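Local coordinates for putative DNA binding protein (Bacteroides thetaiotaomicron VPI-5482, PDB 3HTN) that is of uncertain function but binds metal ions through histidines and, as a member of the PCC (DUF296) family, may bind DNA, at residues 97-102 with 107-112. Residues are numbered along the deposited sequence; the frame is centred on the assembly and turned at random.
With SO4 (sulfate ion), chain E.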
# COMPACT_ATOMS: atom_id res chain seq x y z
N HIS A 97 -7.15 -3.77 5.78
CA HIS A 97 -6.29 -4.91 5.69
C HIS A 97 -4.87 -4.50 6.09
O HIS A 97 -4.54 -3.31 6.17
CB HIS A 97 -6.31 -5.50 4.28
CG HIS A 97 -7.57 -6.22 3.93
ND1 HIS A 97 -7.65 -7.09 2.87
CD2 HIS A 97 -8.79 -6.24 4.52
CE1 HIS A 97 -8.88 -7.59 2.81
NE2 HIS A 97 -9.57 -7.14 3.84
N ILE A 98 -4.01 -5.47 6.34
CA ILE A 98 -2.71 -5.17 6.87
C ILE A 98 -1.72 -6.24 6.49
O ILE A 98 -2.10 -7.40 6.28
CB ILE A 98 -2.81 -5.03 8.42
CG1 ILE A 98 -1.63 -4.30 9.07
CG2 ILE A 98 -3.04 -6.43 9.12
CD1 ILE A 98 -1.82 -4.02 10.55
N THR A 99 -0.45 -5.82 6.43
CA THR A 99 0.69 -6.65 6.23
C THR A 99 1.65 -6.30 7.33
O THR A 99 1.93 -5.09 7.56
CB THR A 99 1.35 -6.43 4.87
OG1 THR A 99 0.35 -6.43 3.85
CG2 THR A 99 2.43 -7.48 4.63
N VAL A 100 2.12 -7.31 8.03
CA VAL A 100 3.06 -7.13 9.11
C VAL A 100 4.30 -8.02 8.94
O VAL A 100 4.24 -9.05 8.30
CB VAL A 100 2.43 -7.40 10.50
CG1 VAL A 100 1.22 -6.48 10.72
CG2 VAL A 100 2.08 -8.88 10.67
N GLY A 101 5.42 -7.56 9.51
CA GLY A 101 6.65 -8.33 9.64
C GLY A 101 6.87 -8.78 11.05
O GLY A 101 6.69 -8.02 12.00
N ARG A 102 7.29 -10.03 11.18
CA ARG A 102 7.64 -10.60 12.48
C ARG A 102 9.11 -10.40 12.73
O ARG A 102 9.83 -9.85 11.89
CB ARG A 102 7.26 -12.08 12.53
CG ARG A 102 5.83 -12.32 12.09
CD ARG A 102 5.49 -13.82 12.08
NE ARG A 102 4.99 -14.30 13.37
CZ ARG A 102 4.32 -15.43 13.55
NH1 ARG A 102 4.15 -16.28 12.58
NH2 ARG A 102 3.84 -15.73 14.73
N ALA A 107 6.41 -12.34 6.77
CA ALA A 107 5.25 -11.52 6.70
C ALA A 107 3.96 -12.28 6.96
O ALA A 107 3.80 -13.40 6.47
CB ALA A 107 5.18 -10.80 5.35
N LEU A 108 3.04 -11.62 7.66
CA LEU A 108 1.66 -12.07 7.82
C LEU A 108 0.76 -11.03 7.16
O LEU A 108 1.10 -9.84 7.10
CB LEU A 108 1.28 -12.22 9.28
CG LEU A 108 2.17 -13.11 10.14
CD1 LEU A 108 1.80 -12.86 11.61
CD2 LEU A 108 2.03 -14.57 9.79
N ALA A 109 -0.40 -11.45 6.69
CA ALA A 109 -1.28 -10.55 5.97
C ALA A 109 -2.71 -11.00 6.10
O ALA A 109 -3.01 -12.20 6.14
CB ALA A 109 -0.91 -10.52 4.49
N GLY A 110 -3.61 -10.02 6.11
CA GLY A 110 -5.01 -10.31 6.14
C GLY A 110 -5.91 -9.16 6.50
O GLY A 110 -5.49 -8.03 6.54
N HIS A 111 -7.16 -9.50 6.80
CA HIS A 111 -8.18 -8.54 7.20
C HIS A 111 -7.98 -8.21 8.66
O HIS A 111 -7.99 -9.08 9.51
CB HIS A 111 -9.55 -9.14 6.95
CG HIS A 111 -10.70 -8.43 7.60
ND1 HIS A 111 -10.76 -7.06 7.78
CD2 HIS A 111 -11.89 -8.91 8.01
CE1 HIS A 111 -11.93 -6.75 8.31
NE2 HIS A 111 -12.62 -7.86 8.48
N LEU A 112 -7.77 -6.92 8.94
CA LEU A 112 -7.47 -6.44 10.26
C LEU A 112 -8.69 -6.22 11.12
O LEU A 112 -9.61 -5.49 10.73
CB LEU A 112 -6.74 -5.09 10.15
CG LEU A 112 -6.41 -4.36 11.44
CD1 LEU A 112 -5.42 -5.16 12.32
CD2 LEU A 112 -5.88 -2.96 11.11
S SO4 E . 1.96 -18.98 14.52
O1 SO4 E . 2.01 -17.98 15.55
O2 SO4 E . 3.15 -19.84 14.45
O3 SO4 E . 1.78 -18.33 13.20
O4 SO4 E . 0.79 -19.85 14.79
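Val100 and Leu108 face each other as a hydrogen-bonded pair of an antiparallel hairpin, and Val100 CG2 lies 3.7 Å from Leu108 CB. That methyl reaches across because chi1 of -57° sets it between the backbone N and the carbonyl carbon, while the branched valine suits the extended strand. Val100 N gives a nearly straight bond (170°) to Leu108 O. The next such pair bonds from Ile98 N to Gly110 O and from Gly110 N to Ile98 O, both 3.0 Å. Gly110 suits its place, because a CB would be jammed against the carbonyl oxygen of Ala109. Beyond it, Ile98 CG2 meets Leu112 CB at 4.1 Å, completing the tightly packed, buried face. On the other sheet face, the CA of His111 sits over the His97 ring, and the two imidazoles lie obliquely at 42°. His97 NE2 binds nickel together with His95, while its ND1 bonds to Ile78 O of the second subunit, which probably fixes the ring's rotation. Small Thr99 and Ala107 pack on their own counterparts in both neighbouring subunits.

The looser side is the turn end, where partly exposed Arg102, bent at chi3, lays its guanidinium face against Leu108 CD1. Its NH1 and NH2 bond a sulfate, probably from the crystallisation liquor and also held by Lys70, and NH2 forms a salt bridge with Glu74. With alanine in this position, Glu74 would probably lose that partner, and Leu108 CD1 the group lying over it.

Strand 76-88 flanks 91-101 and strand 54-60 flanks 107-117; from these, Met76 and Leu55 touch Val100.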